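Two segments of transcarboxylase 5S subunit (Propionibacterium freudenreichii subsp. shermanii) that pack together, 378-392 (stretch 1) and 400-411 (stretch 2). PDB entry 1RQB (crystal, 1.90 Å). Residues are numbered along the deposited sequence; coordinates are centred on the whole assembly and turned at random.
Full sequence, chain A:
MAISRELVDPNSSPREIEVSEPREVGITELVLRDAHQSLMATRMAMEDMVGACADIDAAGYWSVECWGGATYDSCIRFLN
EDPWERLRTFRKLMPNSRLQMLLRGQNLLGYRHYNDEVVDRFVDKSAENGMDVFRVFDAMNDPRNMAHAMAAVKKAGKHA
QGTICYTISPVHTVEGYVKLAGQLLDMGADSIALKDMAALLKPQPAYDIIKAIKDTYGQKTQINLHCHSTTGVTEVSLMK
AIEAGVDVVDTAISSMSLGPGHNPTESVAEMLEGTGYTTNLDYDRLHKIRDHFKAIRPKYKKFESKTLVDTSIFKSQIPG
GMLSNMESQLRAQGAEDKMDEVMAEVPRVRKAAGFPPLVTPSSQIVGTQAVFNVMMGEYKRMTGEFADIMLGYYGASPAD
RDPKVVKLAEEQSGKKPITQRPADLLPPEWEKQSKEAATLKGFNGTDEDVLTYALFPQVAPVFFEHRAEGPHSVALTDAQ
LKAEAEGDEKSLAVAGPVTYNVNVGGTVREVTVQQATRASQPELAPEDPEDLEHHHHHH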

# COMPACT_ATOMS: atom_id res chain seq x y z
N GLU A 378 -0.24 -21.03 -34.45
CA GLU A 378 -1.02 -21.70 -33.39
C GLU A 378 -0.59 -23.16 -33.21
O GLU A 378 -0.71 -23.98 -34.12
CB GLU A 378 -2.51 -21.61 -33.72
CG GLU A 378 -3.42 -22.21 -32.67
CD GLU A 378 -4.84 -21.68 -32.76
OE1 GLU A 378 -5.01 -20.44 -32.67
OE2 GLU A 378 -5.77 -22.49 -32.91
N TYR A 379 -0.12 -23.45 -32.00
CA TYR A 379 0.32 -24.78 -31.57
C TYR A 379 1.16 -25.50 -32.63
O TYR A 379 1.13 -26.73 -32.71
CB TYR A 379 -0.90 -25.63 -31.19
CG TYR A 379 -1.75 -24.96 -30.15
CD1 TYR A 379 -3.05 -24.53 -30.44
CD2 TYR A 379 -1.23 -24.68 -28.88
CE1 TYR A 379 -3.80 -23.83 -29.50
CE2 TYR A 379 -1.98 -23.98 -27.93
CZ TYR A 379 -3.26 -23.56 -28.25
OH TYR A 379 -3.99 -22.84 -27.33
N LYS A 380 1.89 -24.75 -33.44
CA LYS A 380 2.75 -25.39 -34.45
C LYS A 380 3.89 -26.10 -33.70
O LYS A 380 4.24 -27.24 -33.99
CB LYS A 380 3.34 -24.36 -35.41
CG LYS A 380 4.28 -24.95 -36.45
CD LYS A 380 4.85 -23.89 -37.39
CE LYS A 380 5.80 -24.50 -38.40
NZ LYS A 380 5.13 -25.59 -39.18
N ARG A 381 4.42 -25.38 -32.71
CA ARG A 381 5.50 -25.89 -31.85
C ARG A 381 5.07 -25.73 -30.39
O ARG A 381 4.88 -24.61 -29.91
CB ARG A 381 6.80 -25.13 -32.08
CG ARG A 381 7.92 -25.60 -31.16
CD ARG A 381 9.21 -24.81 -31.32
NE ARG A 381 10.24 -25.26 -30.39
CZ ARG A 381 11.45 -24.71 -30.27
NH1 ARG A 381 11.79 -23.67 -31.03
NH2 ARG A 381 12.32 -25.19 -29.39
N MSE A 382 4.92 -26.85 -29.69
CA MSE A 382 4.52 -26.82 -28.28
C MSE A 382 5.71 -27.22 -27.41
O MSE A 382 6.46 -28.14 -27.74
CB MSE A 382 3.39 -27.82 -28.02
CG MSE A 382 2.09 -27.51 -28.74
SE MSE A 382 0.79 -28.91 -28.46
CE MSE A 382 1.21 -29.36 -26.64
N THR A 383 5.89 -26.51 -26.30
CA THR A 383 6.98 -26.85 -25.38
C THR A 383 6.66 -28.21 -24.76
O THR A 383 5.51 -28.66 -24.79
CB THR A 383 7.10 -25.81 -24.25
OG1 THR A 383 5.94 -25.89 -23.42
CG2 THR A 383 7.19 -24.42 -24.84
N GLY A 384 7.67 -28.88 -24.21
CA GLY A 384 7.43 -30.18 -23.61
C GLY A 384 6.51 -30.07 -22.40
O GLY A 384 5.71 -30.96 -22.13
N GLU A 385 6.63 -28.96 -21.68
CA GLU A 385 5.83 -28.72 -20.47
C GLU A 385 4.36 -28.50 -20.87
O GLU A 385 3.46 -29.05 -20.24
CB GLU A 385 6.34 -27.49 -19.72
CG GLU A 385 7.80 -27.56 -19.28
CD GLU A 385 8.77 -27.54 -20.45
OE1 GLU A 385 8.66 -26.63 -21.30
OE2 GLU A 385 9.65 -28.42 -20.52
N PHE A 386 4.13 -27.70 -21.91
CA PHE A 386 2.75 -27.44 -22.33
C PHE A 386 2.11 -28.75 -22.79
O PHE A 386 0.95 -29.03 -22.49
CB PHE A 386 2.67 -26.43 -23.47
CG PHE A 386 1.26 -26.07 -23.85
CD1 PHE A 386 0.50 -25.23 -23.03
CD2 PHE A 386 0.67 -26.61 -24.98
CE1 PHE A 386 -0.84 -24.94 -23.34
CE2 PHE A 386 -0.67 -26.34 -25.29
CZ PHE A 386 -1.42 -25.50 -24.48
N ALA A 387 2.88 -29.54 -23.53
CA ALA A 387 2.38 -30.83 -24.02
C ALA A 387 1.96 -31.70 -22.84
O ALA A 387 0.94 -32.38 -22.88
CB ALA A 387 3.47 -31.54 -24.82
N ASP A 388 2.76 -31.68 -21.77
CA ASP A 388 2.47 -32.49 -20.57
C ASP A 388 1.17 -32.03 -19.91
O ASP A 388 0.38 -32.85 -19.46
CB ASP A 388 3.64 -32.40 -19.58
CG ASP A 388 4.69 -33.48 -19.81
OD1 ASP A 388 5.78 -33.40 -19.21
OD2 ASP A 388 4.43 -34.42 -20.59
N ILE A 389 0.96 -30.71 -19.83
CA ILE A 389 -0.28 -30.20 -19.23
C ILE A 389 -1.48 -30.69 -20.06
O ILE A 389 -2.45 -31.22 -19.51
CB ILE A 389 -0.33 -28.65 -19.21
CG1 ILE A 389 0.74 -28.11 -18.26
CG2 ILE A 389 -1.70 -28.19 -18.76
CD1 ILE A 389 0.73 -26.60 -18.11
N MSE A 390 -1.39 -30.52 -21.37
CA MSE A 390 -2.49 -30.90 -22.27
C MSE A 390 -2.76 -32.41 -22.20
O MSE A 390 -3.90 -32.84 -22.35
CB MSE A 390 -2.18 -30.52 -23.72
CG MSE A 390 -2.05 -29.03 -23.97
SE MSE A 390 -3.69 -28.08 -23.54
CE MSE A 390 -4.98 -29.29 -24.34
N LEU A 391 -1.73 -33.21 -21.94
CA LEU A 391 -1.91 -34.67 -21.91
C LEU A 391 -2.24 -35.18 -20.51
O LEU A 391 -2.38 -36.39 -20.31
CB LEU A 391 -0.66 -35.36 -22.46
CG LEU A 391 -0.38 -34.97 -23.92
CD1 LEU A 391 1.01 -35.42 -24.34
CD2 LEU A 391 -1.45 -35.57 -24.81
N GLY A 392 -2.36 -34.28 -19.53
CA GLY A 392 -2.70 -34.70 -18.18
C GLY A 392 -1.58 -35.17 -17.26
O GLY A 392 -1.84 -35.70 -16.19
N ASP A 400 -12.58 -28.81 -18.73
CA ASP A 400 -12.11 -29.78 -19.73
C ASP A 400 -11.18 -29.09 -20.73
O ASP A 400 -11.44 -27.99 -21.20
CB ASP A 400 -13.30 -30.40 -20.47
CG ASP A 400 -14.14 -31.29 -19.56
OD1 ASP A 400 -13.55 -32.17 -18.89
OD2 ASP A 400 -15.37 -31.10 -19.52
N ARG A 401 -10.07 -29.77 -21.03
CA ARG A 401 -9.08 -29.25 -21.99
C ARG A 401 -9.60 -29.43 -23.42
O ARG A 401 -10.43 -30.30 -23.69
CB ARG A 401 -7.73 -29.95 -21.78
CG ARG A 401 -7.05 -29.57 -20.45
CD ARG A 401 -5.69 -30.21 -20.27
NE ARG A 401 -5.75 -31.65 -20.03
CZ ARG A 401 -5.66 -32.20 -18.82
NH1 ARG A 401 -5.49 -31.44 -17.75
NH2 ARG A 401 -5.74 -33.52 -18.68
N ASP A 402 -9.12 -28.60 -24.33
CA ASP A 402 -9.57 -28.64 -25.73
C ASP A 402 -9.08 -29.92 -26.41
O ASP A 402 -7.88 -30.13 -26.58
CB ASP A 402 -9.04 -27.41 -26.48
CG ASP A 402 -9.57 -27.31 -27.89
OD1 ASP A 402 -10.62 -27.92 -28.18
OD2 ASP A 402 -8.94 -26.61 -28.71
N PRO A 403 -10.02 -30.80 -26.80
CA PRO A 403 -9.70 -32.07 -27.45
C PRO A 403 -8.84 -31.89 -28.71
O PRO A 403 -7.95 -32.71 -28.99
CB PRO A 403 -11.07 -32.65 -27.78
CG PRO A 403 -11.92 -32.13 -26.66
CD PRO A 403 -11.47 -30.69 -26.57
N LYS A 404 -9.09 -30.82 -29.45
CA LYS A 404 -8.34 -30.55 -30.68
C LYS A 404 -6.86 -30.34 -30.33
O LYS A 404 -5.97 -30.89 -30.98
CB LYS A 404 -8.87 -29.28 -31.36
CG LYS A 404 -10.36 -29.31 -31.66
CD LYS A 404 -10.75 -30.46 -32.56
CE LYS A 404 -12.25 -30.44 -32.83
NZ LYS A 404 -12.68 -31.59 -33.68
N VAL A 405 -6.60 -29.55 -29.29
CA VAL A 405 -5.22 -29.27 -28.89
C VAL A 405 -4.61 -30.49 -28.20
O VAL A 405 -3.40 -30.71 -28.26
CB VAL A 405 -5.15 -28.07 -27.93
CG1 VAL A 405 -3.69 -27.74 -27.63
CG2 VAL A 405 -5.85 -26.88 -28.56
N VAL A 406 -5.44 -31.28 -27.54
CA VAL A 406 -4.94 -32.49 -26.87
C VAL A 406 -4.37 -33.43 -27.93
O VAL A 406 -3.27 -33.96 -27.80
CB VAL A 406 -6.07 -33.22 -26.12
CG1 VAL A 406 -5.58 -34.58 -25.65
CG2 VAL A 406 -6.53 -32.39 -24.94
N LYS A 407 -5.15 -33.61 -28.99
CA LYS A 407 -4.76 -34.49 -30.11
C LYS A 407 -3.41 -34.04 -30.67
O LYS A 407 -2.51 -34.85 -30.87
CB LYS A 407 -5.85 -34.45 -31.18
CG LYS A 407 -5.67 -35.43 -32.33
CD LYS A 407 -6.86 -35.35 -33.28
CE LYS A 407 -6.74 -36.34 -34.43
NZ LYS A 407 -7.92 -36.27 -35.33
N LEU A 408 -3.27 -32.74 -30.90
CA LEU A 408 -2.01 -32.20 -31.44
C LEU A 408 -0.85 -32.51 -30.50
O LEU A 408 0.26 -32.82 -30.94
CB LEU A 408 -2.12 -30.69 -31.65
CG LEU A 408 -3.18 -30.20 -32.63
CD1 LEU A 408 -3.09 -28.69 -32.77
CD2 LEU A 408 -2.97 -30.88 -33.98
N ALA A 409 -1.09 -32.41 -29.19
CA ALA A 409 -0.05 -32.65 -28.19
C ALA A 409 0.42 -34.11 -28.25
O ALA A 409 1.61 -34.40 -28.11
CB ALA A 409 -0.57 -32.33 -26.79
N GLU A 410 -0.52 -35.02 -28.44
CA GLU A 410 -0.19 -36.45 -28.50
C GLU A 410 0.61 -36.76 -29.77
O GLU A 410 1.49 -37.62 -29.76
CB GLU A 410 -1.47 -37.28 -28.48
CG GLU A 410 -1.24 -38.78 -28.64
CD GLU A 410 -2.48 -39.59 -28.34
OE1 GLU A 410 -3.59 -39.08 -28.54
OE2 GLU A 410 -2.33 -40.76 -27.91
N GLU A 411 0.31 -36.05 -30.85
CA GLU A 411 0.98 -36.29 -32.13
C GLU A 411 2.36 -35.62 -32.16
O GLU A 411 3.17 -35.89 -33.04
CB GLU A 411 0.12 -35.74 -33.27
CG GLU A 411 -1.28 -36.33 -33.29
CD GLU A 411 -2.14 -35.78 -34.41
OE1 GLU A 411 -2.06 -34.56 -34.68
OE2 GLU A 411 -2.91 -36.56 -35.01
O HOH W 1 -5.81 -35.37 -20.90

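Two helices that meet at a steep angle can pack closely where a small residue sits at the crossing and longer side chains fill the space around it. The contact between residues 378-392 and 400-411 of the transcarboxylase 5S subunit illustrates the principle. The axes of helix 384-390 and helix 403-411 approach to 9.0 Å, with 126° between their N-to-C directions, and the two stretches together bury 621 Å².

Apolar packing dominates, and Ala409 is its pivot. Ala409 CA lies 5.2 Å from Ala387 CA, and the Ala409 methyl points toward stretch 1, where three side chains converge on it. Met382 CE comes to 3.5 Å from Ala409 CB, while Met390 CB and Leu391 CD2 each stand 3.9 Å from that same Ala409 CB. A side chain of one carbon sits where the backbones are near and still offers a surface to several neighbours.

Met390, a selenomethionine like Met382, is covered more extensively by the other stretch than any other residue here. Its CA-to-CB bond points away overall, yet all three chi angles are m, and this folded conformation brings the terminal methyl back across the interface. Met390 CE lies 3.5 Å from Val406 CG2, 3.8 Å from Val405 CB and 3.8 Å from Arg401 CB, so one flexible side chain spans the beginning of the second helix and the residues that lead into it. Leu391 behaves similarly: its CA-to-CB bond points away, but its end comes nearer, with Leu391 CD2 4.0 Å from Glu410 CB and 4.3 Å from Val406 CG1.

Aromatic contacts centre on Val405, whose CG1 meets two rings in different ways. Val405 CG1 sits over one face of the Tyr379 ring, 4.0 Å from its centroid and only 5° off the ring normal, a nearly ideal CH-pi arrangement. The same Val405 CG1 lies at the edge of the Phe386 ring, near its plane, 4.1 Å from Phe386 CE2. The other methyl also takes part, with Val405 CG2 3.8 Å from Tyr379 CE1. Beside this cluster, Leu408 CD1 packs 4.1 Å from Tyr379 CB.

Polar contacts gather where the first helix ends. Arg401 NE donates to Met390 O at 3.2 Å, but the 121° angle at the hydrogen makes this bond weak. A water reinforces the link, accepting from Arg401 NH2 at 2.9 Å and donating weakly to Met390 O at 3.5 Å. Proximity alone does not make a bond: Ile389 O is 3.4 Å from Arg401 NE, but the angle is poor, and this carbonyl lies over a face of the guanidinium. Ile389 O instead accepts from Gly392 N at 3.1 Å, within the Schellman motif that closes the helix. Gly392 adopts positive phi, and its lack of a side chain leaves space for the arginine, with Arg401 NH2 3.3 Å from Gly392 CA; an ideal CB on Gly392 would fall a tight 3.1 Å from Arg401 NH2.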